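Local coordinates for thioesterase domain protein YiiD (Shewanella oneidensis, PDB 1T82), which is a hotdog-fold dimer of unproven function, probably a thioesterase or another enzyme handling acyl groups, at residues B[41-50]-B[103-113]; B[89-100]-B[141-152]. All coordinates share one frame; numbering follows the deposited sequence.

Interaction 1 (B[41-50]-B[103-113]); sequences DGELSVSAPL and VTSAPEVKVRW
Arg-112 and Glu-43 face each other as a non-hydrogen-bonded pair of antiparallel strands 43-47 and 108-112, and with Leu-50 at the other end they bury the most surface. The Arg-112 chain runs out extended, then bends at its third torsion (chi3 -66°), which swings the guanidinium back across the neighbouring strand. One face of it lies over Glu-43 CB. At its edge NH1 gives a weak, bent hydrogen bond to Asp-41 O (2.9 Å, 129° at the hydrogen). Glu-43 OE2 stands 3.6 Å from Arg-112 NH2 but well out of the guanidinium plane, so this salt bridge is one of charge alone. Further along the strands, Ser-45 OG and Glu-108 OE2 share a water, which donates to Glu-108 OE2 at 2.7 Å. Between the strands, Leu-44 pairs with Val-111 and Val-46 with Val-109 through two backbone bonds each, and Leu-44 CB packs on Val-111 CG1 at 3.7 Å. Past Val-46 the pairing gives way to a side chain: Ser-47 OG, anti to its own N (chi1 -173°), donates to Pro-107 O at 2.6 Å. Further on, Leu-50 CD2 rests against Thr-104 O (3.5 Å). Strands 35-40 and 127-137 flank the pair within the sheet, Phe-136 of the latter making a cation-pi contact with Lys-110, while on the face of Leu-44 and Val-111, Val-46 and Val-109 meet Thr-72 of helix 62-84.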
# COMPACT_ATOMS: atom_id res chain seq x y z
N ASP B 41 12.99 11.02 -20.83
CA ASP B 41 12.06 10.67 -21.89
C ASP B 41 10.65 10.40 -21.38
O ASP B 41 9.94 9.55 -21.92
CB ASP B 41 12.56 9.44 -22.65
CG ASP B 41 13.52 9.80 -23.75
OD1 ASP B 41 14.56 10.44 -23.46
OD2 ASP B 41 13.25 9.44 -24.92
N GLY B 42 10.25 11.11 -20.33
CA GLY B 42 8.92 10.94 -19.78
C GLY B 42 8.69 9.72 -18.92
O GLY B 42 7.55 9.42 -18.57
N GLU B 43 9.76 9.02 -18.56
CA GLU B 43 9.63 7.83 -17.73
C GLU B 43 10.36 7.98 -16.40
O GLU B 43 11.54 8.30 -16.36
CB GLU B 43 10.17 6.59 -18.45
CG GLU B 43 9.99 5.30 -17.66
CD GLU B 43 10.47 4.08 -18.41
OE1 GLU B 43 11.68 4.01 -18.71
OE2 GLU B 43 9.65 3.19 -18.70
N LEU B 44 9.64 7.75 -15.31
CA LEU B 44 10.22 7.82 -13.97
C LEU B 44 10.45 6.39 -13.48
O LEU B 44 9.56 5.55 -13.55
CB LEU B 44 9.29 8.55 -13.00
CG LEU B 44 9.68 8.49 -11.52
CD1 LEU B 44 11.01 9.20 -11.31
CD2 LEU B 44 8.59 9.12 -10.65
N SER B 45 11.66 6.13 -13.00
CA SER B 45 12.01 4.81 -12.47
C SER B 45 12.36 4.97 -10.99
O SER B 45 13.12 5.87 -10.62
CB SER B 45 13.21 4.23 -13.23
OG SER B 45 12.85 3.87 -14.55
N VAL B 46 11.80 4.11 -10.15
CA VAL B 46 12.01 4.15 -8.70
C VAL B 46 12.34 2.76 -8.16
O VAL B 46 11.98 1.75 -8.77
CB VAL B 46 10.73 4.69 -8.00
CG1 VAL B 46 10.88 4.65 -6.49
CG2 VAL B 46 10.43 6.11 -8.47
N SER B 47 13.03 2.69 -7.03
CA SER B 47 13.35 1.39 -6.44
C SER B 47 13.45 1.50 -4.93
O SER B 47 13.30 2.58 -4.35
CB SER B 47 14.68 0.86 -7.00
OG SER B 47 14.92 -0.47 -6.57
N ALA B 48 13.67 0.36 -4.29
CA ALA B 48 13.82 0.27 -2.85
C ALA B 48 14.46 -1.07 -2.58
O ALA B 48 14.25 -2.03 -3.33
CB ALA B 48 12.46 0.36 -2.15
N PRO B 49 15.27 -1.17 -1.52
CA PRO B 49 15.92 -2.43 -1.18
C PRO B 49 14.88 -3.40 -0.65
O PRO B 49 13.82 -3.00 -0.17
CB PRO B 49 16.92 -2.01 -0.10
CG PRO B 49 16.21 -0.88 0.58
CD PRO B 49 15.66 -0.10 -0.59
N LEU B 50 15.19 -4.68 -0.75
CA LEU B 50 14.28 -5.70 -0.27
C LEU B 50 14.28 -5.81 1.25
O LEU B 50 13.23 -5.94 1.87
CB LEU B 50 14.64 -7.05 -0.89
CG LEU B 50 13.75 -8.23 -0.53
CD1 LEU B 50 12.28 -7.91 -0.84
CD2 LEU B 50 14.21 -9.45 -1.32
N VAL B 103 8.54 -10.85 -5.63
CA VAL B 103 9.65 -9.95 -5.90
C VAL B 103 10.83 -10.42 -5.05
O VAL B 103 10.78 -10.35 -3.82
CB VAL B 103 9.30 -8.49 -5.51
CG1 VAL B 103 10.49 -7.58 -5.75
CG2 VAL B 103 8.10 -8.02 -6.31
N THR B 104 11.88 -10.89 -5.71
CA THR B 104 13.04 -11.44 -5.01
C THR B 104 14.27 -10.55 -4.83
O THR B 104 15.29 -11.00 -4.28
CB THR B 104 13.47 -12.75 -5.68
OG1 THR B 104 13.69 -12.53 -7.08
CG2 THR B 104 12.39 -13.80 -5.49
N SER B 105 14.21 -9.31 -5.30
CA SER B 105 15.33 -8.39 -5.13
C SER B 105 14.83 -6.98 -5.38
O SER B 105 13.65 -6.78 -5.68
CB SER B 105 16.49 -8.74 -6.07
OG SER B 105 16.12 -8.65 -7.44
N ALA B 106 15.72 -6.01 -5.25
CA ALA B 106 15.36 -4.61 -5.47
C ALA B 106 14.71 -4.48 -6.84
O ALA B 106 15.35 -4.73 -7.86
CB ALA B 106 16.60 -3.74 -5.38
N PRO B 107 13.43 -4.08 -6.89
CA PRO B 107 12.71 -3.95 -8.16
C PRO B 107 12.86 -2.62 -8.88
O PRO B 107 13.38 -1.64 -8.34
CB PRO B 107 11.27 -4.20 -7.75
CG PRO B 107 11.20 -3.49 -6.43
CD PRO B 107 12.51 -3.90 -5.75
N GLU B 108 12.40 -2.60 -10.12
CA GLU B 108 12.40 -1.38 -10.92
C GLU B 108 10.93 -1.04 -11.08
O GLU B 108 10.17 -1.79 -11.70
CB GLU B 108 13.05 -1.61 -12.28
CG GLU B 108 14.56 -1.70 -12.20
CD GLU B 108 15.20 -1.83 -13.56
OE1 GLU B 108 15.01 -2.88 -14.21
OE2 GLU B 108 15.88 -0.87 -13.98
N VAL B 109 10.53 0.09 -10.50
CA VAL B 109 9.15 0.54 -10.56
C VAL B 109 9.13 1.70 -11.55
O VAL B 109 9.79 2.72 -11.35
CB VAL B 109 8.66 1.02 -9.19
CG1 VAL B 109 7.16 1.28 -9.25
CG2 VAL B 109 8.98 -0.02 -8.14
N LYS B 110 8.35 1.52 -12.61
CA LYS B 110 8.28 2.50 -13.67
C LYS B 110 6.91 3.07 -13.98
O LYS B 110 5.90 2.38 -13.88
CB LYS B 110 8.85 1.89 -14.95
CG LYS B 110 10.23 1.26 -14.78
CD LYS B 110 10.69 0.59 -16.08
CE LYS B 110 12.06 -0.05 -15.92
NZ LYS B 110 12.53 -0.69 -17.19
N VAL B 111 6.89 4.34 -14.37
CA VAL B 111 5.67 5.02 -14.76
C VAL B 111 6.02 5.97 -15.91
O VAL B 111 7.05 6.65 -15.88
CB VAL B 111 5.02 5.81 -13.59
CG1 VAL B 111 5.96 6.90 -13.09
CG2 VAL B 111 3.69 6.41 -14.03
N ARG B 112 5.17 5.98 -16.93
CA ARG B 112 5.37 6.83 -18.10
C ARG B 112 4.26 7.87 -18.14
O ARG B 112 3.09 7.55 -17.98
CB ARG B 112 5.35 6.00 -19.39
CG ARG B 112 5.58 6.83 -20.66
CD ARG B 112 5.80 5.96 -21.89
NE ARG B 112 7.04 5.19 -21.82
CZ ARG B 112 8.26 5.72 -21.88
NH1 ARG B 112 8.41 7.04 -22.01
NH2 ARG B 112 9.33 4.94 -21.81
N TRP B 113 4.64 9.13 -18.35
CA TRP B 113 3.68 10.22 -18.39
C TRP B 113 2.78 10.13 -19.63
O TRP B 113 3.26 10.04 -20.75
CB TRP B 113 4.44 11.56 -18.40
CG TRP B 113 3.56 12.76 -18.28
CD1 TRP B 113 3.44 13.78 -19.19
CD2 TRP B 113 2.69 13.08 -17.20
NE1 TRP B 113 2.55 14.71 -18.73
CE2 TRP B 113 2.07 14.31 -17.51
CE3 TRP B 113 2.36 12.45 -15.98
CZ2 TRP B 113 1.15 14.93 -16.66
CZ3 TRP B 113 1.45 13.06 -15.14
CH2 TRP B 113 0.85 14.29 -15.48
O HOH W 1 14.42 1.37 -14.38

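Interaction 2 (B[89-100]-B[141-152])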
# COMPACT_ATOMS: atom_id res chain seq x y z
N ASP B 89 -1.92 20.12 -4.33
CA ASP B 89 -1.86 19.00 -3.39
C ASP B 89 -2.32 17.74 -4.10
O ASP B 89 -3.49 17.61 -4.46
CB ASP B 89 -2.74 19.27 -2.17
CG ASP B 89 -2.70 18.13 -1.17
OD1 ASP B 89 -1.60 17.62 -0.90
OD2 ASP B 89 -3.77 17.76 -0.63
N ILE B 90 -1.39 16.80 -4.28
CA ILE B 90 -1.66 15.53 -4.96
C ILE B 90 -2.18 14.47 -4.00
O ILE B 90 -1.52 14.14 -3.01
CB ILE B 90 -0.38 15.00 -5.64
CG1 ILE B 90 0.21 16.09 -6.53
CG2 ILE B 90 -0.70 13.75 -6.46
CD1 ILE B 90 1.61 15.79 -7.03
N VAL B 91 -3.35 13.91 -4.29
CA VAL B 91 -3.94 12.90 -3.43
C VAL B 91 -4.44 11.71 -4.24
O VAL B 91 -5.11 11.88 -5.26
CB VAL B 91 -5.12 13.48 -2.62
CG1 VAL B 91 -5.64 12.45 -1.64
CG2 VAL B 91 -4.67 14.74 -1.89
N LEU B 92 -4.09 10.50 -3.81
CA LEU B 92 -4.56 9.31 -4.52
C LEU B 92 -6.02 9.08 -4.15
O LEU B 92 -6.36 8.97 -2.96
CB LEU B 92 -3.71 8.09 -4.14
CG LEU B 92 -4.10 6.74 -4.75
CD1 LEU B 92 -3.95 6.77 -6.27
CD2 LEU B 92 -3.19 5.67 -4.15
N ALA B 93 -6.88 9.01 -5.15
CA ALA B 93 -8.31 8.81 -4.92
C ALA B 93 -8.69 7.34 -4.92
O ALA B 93 -9.44 6.89 -4.05
CB ALA B 93 -9.11 9.55 -5.97
N ASP B 94 -8.20 6.59 -5.90
CA ASP B 94 -8.51 5.18 -5.98
C ASP B 94 -7.41 4.45 -6.73
O ASP B 94 -6.75 5.03 -7.59
CB ASP B 94 -9.86 4.95 -6.67
CG ASP B 94 -9.91 5.55 -8.05
OD1 ASP B 94 -9.90 6.79 -8.17
OD2 ASP B 94 -9.95 4.77 -9.03
N ALA B 95 -7.22 3.19 -6.40
CA ALA B 95 -6.19 2.42 -7.05
C ALA B 95 -6.52 0.95 -7.08
O ALA B 95 -7.26 0.44 -6.24
CB ALA B 95 -4.86 2.64 -6.35
N HIS B 96 -5.97 0.27 -8.08
CA HIS B 96 -6.15 -1.16 -8.25
C HIS B 96 -4.76 -1.74 -8.43
O HIS B 96 -3.95 -1.22 -9.19
CB HIS B 96 -7.00 -1.44 -9.48
CG HIS B 96 -7.15 -2.89 -9.78
ND1 HIS B 96 -7.55 -3.81 -8.84
CD2 HIS B 96 -6.96 -3.59 -10.93
CE1 HIS B 96 -7.60 -5.01 -9.38
NE2 HIS B 96 -7.24 -4.91 -10.65
N ILE B 97 -4.47 -2.83 -7.72
CA ILE B 97 -3.16 -3.46 -7.84
C ILE B 97 -3.31 -4.97 -8.00
O ILE B 97 -4.15 -5.59 -7.37
CB ILE B 97 -2.27 -3.15 -6.60
CG1 ILE B 97 -0.88 -3.78 -6.78
CG2 ILE B 97 -2.93 -3.68 -5.33
CD1 ILE B 97 0.16 -3.30 -5.77
N ARG B 98 -2.49 -5.54 -8.89
CA ARG B 98 -2.51 -6.98 -9.12
C ARG B 98 -1.09 -7.49 -8.88
O ARG B 98 -0.13 -6.92 -9.38
CB ARG B 98 -2.93 -7.30 -10.55
CG ARG B 98 -4.26 -6.70 -10.96
CD ARG B 98 -4.71 -7.21 -12.33
NE ARG B 98 -5.15 -8.60 -12.27
CZ ARG B 98 -6.31 -8.99 -11.76
NH1 ARG B 98 -6.63 -10.28 -11.74
NH2 ARG B 98 -7.17 -8.10 -11.28
N TYR B 99 -0.98 -8.54 -8.08
CA TYR B 99 0.32 -9.13 -7.79
C TYR B 99 0.47 -10.36 -8.68
O TYR B 99 -0.26 -11.33 -8.53
CB TYR B 99 0.41 -9.51 -6.31
CG TYR B 99 0.23 -8.34 -5.36
CD1 TYR B 99 -1.03 -7.94 -4.94
CD2 TYR B 99 1.34 -7.66 -4.87
CE1 TYR B 99 -1.18 -6.88 -4.04
CE2 TYR B 99 1.20 -6.60 -3.98
CZ TYR B 99 -0.06 -6.22 -3.57
OH TYR B 99 -0.19 -5.18 -2.68
N LEU B 100 1.44 -10.31 -9.59
CA LEU B 100 1.67 -11.39 -10.54
C LEU B 100 2.68 -12.44 -10.11
O LEU B 100 2.48 -13.63 -10.32
CB LEU B 100 2.12 -10.80 -11.88
CG LEU B 100 1.21 -9.73 -12.50
CD1 LEU B 100 1.84 -9.25 -13.80
CD2 LEU B 100 -0.17 -10.30 -12.75
N LEU B 141 7.83 -8.71 -15.19
CA LEU B 141 6.73 -7.94 -14.62
C LEU B 141 6.16 -8.72 -13.44
O LEU B 141 5.66 -9.83 -13.61
CB LEU B 141 5.63 -7.73 -15.67
CG LEU B 141 4.40 -6.95 -15.18
CD1 LEU B 141 4.83 -5.57 -14.73
CD2 LEU B 141 3.36 -6.84 -16.29
N CYS B 142 6.23 -8.13 -12.24
CA CYS B 142 5.74 -8.81 -11.04
C CYS B 142 4.50 -8.19 -10.40
O CYS B 142 3.84 -8.84 -9.59
CB CYS B 142 6.86 -8.88 -9.99
SG CYS B 142 8.26 -9.93 -10.46
N ALA B 143 4.19 -6.95 -10.75
CA ALA B 143 3.00 -6.29 -10.21
C ALA B 143 2.54 -5.15 -11.12
O ALA B 143 3.35 -4.48 -11.76
CB ALA B 143 3.27 -5.77 -8.79
N GLN B 144 1.22 -4.96 -11.15
CA GLN B 144 0.57 -3.94 -11.98
C GLN B 144 -0.28 -3.02 -11.11
O GLN B 144 -1.04 -3.48 -10.26
CB GLN B 144 -0.31 -4.61 -13.04
CG GLN B 144 -0.82 -3.69 -14.12
CD GLN B 144 0.30 -3.13 -14.98
OE1 GLN B 144 1.00 -3.87 -15.67
NE2 GLN B 144 0.47 -1.81 -14.95
N PHE B 145 -0.17 -1.72 -11.36
CA PHE B 145 -0.88 -0.71 -10.58
C PHE B 145 -1.56 0.34 -11.45
O PHE B 145 -0.99 0.82 -12.43
CB PHE B 145 0.13 -0.06 -9.63
CG PHE B 145 -0.40 1.10 -8.83
CD1 PHE B 145 -0.45 2.38 -9.37
CD2 PHE B 145 -0.77 0.92 -7.50
CE1 PHE B 145 -0.85 3.48 -8.59
CE2 PHE B 145 -1.17 2.00 -6.71
CZ PHE B 145 -1.20 3.28 -7.26
N ASP B 146 -2.80 0.67 -11.09
CA ASP B 146 -3.56 1.69 -11.80
C ASP B 146 -4.08 2.63 -10.73
O ASP B 146 -4.79 2.21 -9.82
CB ASP B 146 -4.70 1.05 -12.58
CG ASP B 146 -4.22 0.36 -13.85
OD1 ASP B 146 -3.74 1.08 -14.75
OD2 ASP B 146 -4.29 -0.88 -13.93
N GLY B 147 -3.69 3.89 -10.82
CA GLY B 147 -4.13 4.84 -9.83
C GLY B 147 -4.69 6.13 -10.39
O GLY B 147 -4.22 6.64 -11.41
N LEU B 148 -5.71 6.65 -9.74
CA LEU B 148 -6.31 7.91 -10.15
C LEU B 148 -5.87 8.94 -9.12
O LEU B 148 -6.24 8.85 -7.96
CB LEU B 148 -7.83 7.81 -10.17
CG LEU B 148 -8.57 9.12 -10.47
CD1 LEU B 148 -8.16 9.64 -11.84
CD2 LEU B 148 -10.07 8.89 -10.41
N TYR B 149 -5.06 9.91 -9.55
CA TYR B 149 -4.60 10.94 -8.63
C TYR B 149 -5.36 12.23 -8.89
O TYR B 149 -5.71 12.53 -10.03
CB TYR B 149 -3.09 11.20 -8.80
CG TYR B 149 -2.22 10.03 -8.42
CD1 TYR B 149 -2.05 8.95 -9.29
CD2 TYR B 149 -1.58 9.98 -7.18
CE1 TYR B 149 -1.27 7.85 -8.93
CE2 TYR B 149 -0.80 8.89 -6.81
CZ TYR B 149 -0.65 7.82 -7.69
OH TYR B 149 0.10 6.73 -7.32
N VAL B 150 -5.61 12.99 -7.84
CA VAL B 150 -6.32 14.25 -7.96
C VAL B 150 -5.45 15.34 -7.36
O VAL B 150 -5.02 15.23 -6.21
CB VAL B 150 -7.67 14.21 -7.22
CG1 VAL B 150 -8.36 15.57 -7.33
CG2 VAL B 150 -8.55 13.12 -7.81
N SER B 151 -5.17 16.38 -8.14
CA SER B 151 -4.35 17.48 -7.65
C SER B 151 -5.21 18.72 -7.47
O SER B 151 -5.90 19.14 -8.40
CB SER B 151 -3.21 17.78 -8.62
OG SER B 151 -2.40 18.82 -8.13
N VAL B 152 -5.16 19.30 -6.28
CA VAL B 152 -5.92 20.51 -5.99
C VAL B 152 -5.00 21.71 -5.80
O VAL B 152 -4.10 21.69 -4.96
CB VAL B 152 -6.79 20.33 -4.71
CG1 VAL B 152 -7.90 19.33 -4.97
CG2 VAL B 152 -5.92 19.87 -3.55
O HOH W 2 -7.61 3.65 -10.50
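Strand 89-99 and residues 141-152 of strand 140-152 run antiparallel, their axes 4.6 Å apart at closest approach and 145° between directions, and a beta bulge at Leu-92 to Asp-94 shifts the register by one. They belong to the curved sheet of the hotdog fold, which wraps round helix 62-84. At the bulge Leu-148 O takes the N-H of Ala-93, while Leu-148 N gives its hydrogen to Asp-94 O (2.9 Å, 171° at the hydrogen). Asp-94 N is left buried without a partner. On the helix-facing side Leu-92, CG anti to its N (chi1 178°), sets CD1 over the centre of the Tyr-149 ring, a CH-pi contact 3.8 Å from the centroid, and turns CD2 to the edge of Phe-145. Tyr-149 OH hydrogen-bonds to Thr-70 O of the helix. Ala-95 CB packs against Phe-145 CE2 (3.8 Å) beside Gly-147. On the opposite face Asp-89 and Val-152 lie side by side, CB to CG2 3.5 Å, while Asp-89 OD1 hydrogen-bonds to His-57 NE2 of the second subunit. Residues 94-98 pair antiparallel with a strand of that subunit, so the sheet continues across the dimer. At the far end the Leu-100 and Leu-141 side chains cross at a slant, CD1 of Leu-100 3.7 Å from CG of Leu-141. On the face with Asp-89, Arg-98 NH2 donates edge to edge to His-96 NE2 at 3.3 Å, nearly in both planes.

Both interactions join antiparallel neighbours of one sheet, with strand 127-137 lying between strands 108-112 and 140-152. Interaction 1 is the shorter pairing; its outer face carries charged groups and a water, and the second subunit does not touch it. Interaction 2 is longer, bulged, and includes the strand that joins the two subunits, where Asp-89 and Tyr-99 find hydrogen-bond partners in the other chain. Both are partly buried, chiefly apolar toward helix 62-84 and more exposed opposite: the buried side is mostly aliphatic in interaction 1, with Trp-113 at one end, and gains the rings of Phe-145, Tyr-149 and Tyr-99 in interaction 2. The contacts meet where Val-103 CG2 packs on Cys-142 CB at 4.0 Å.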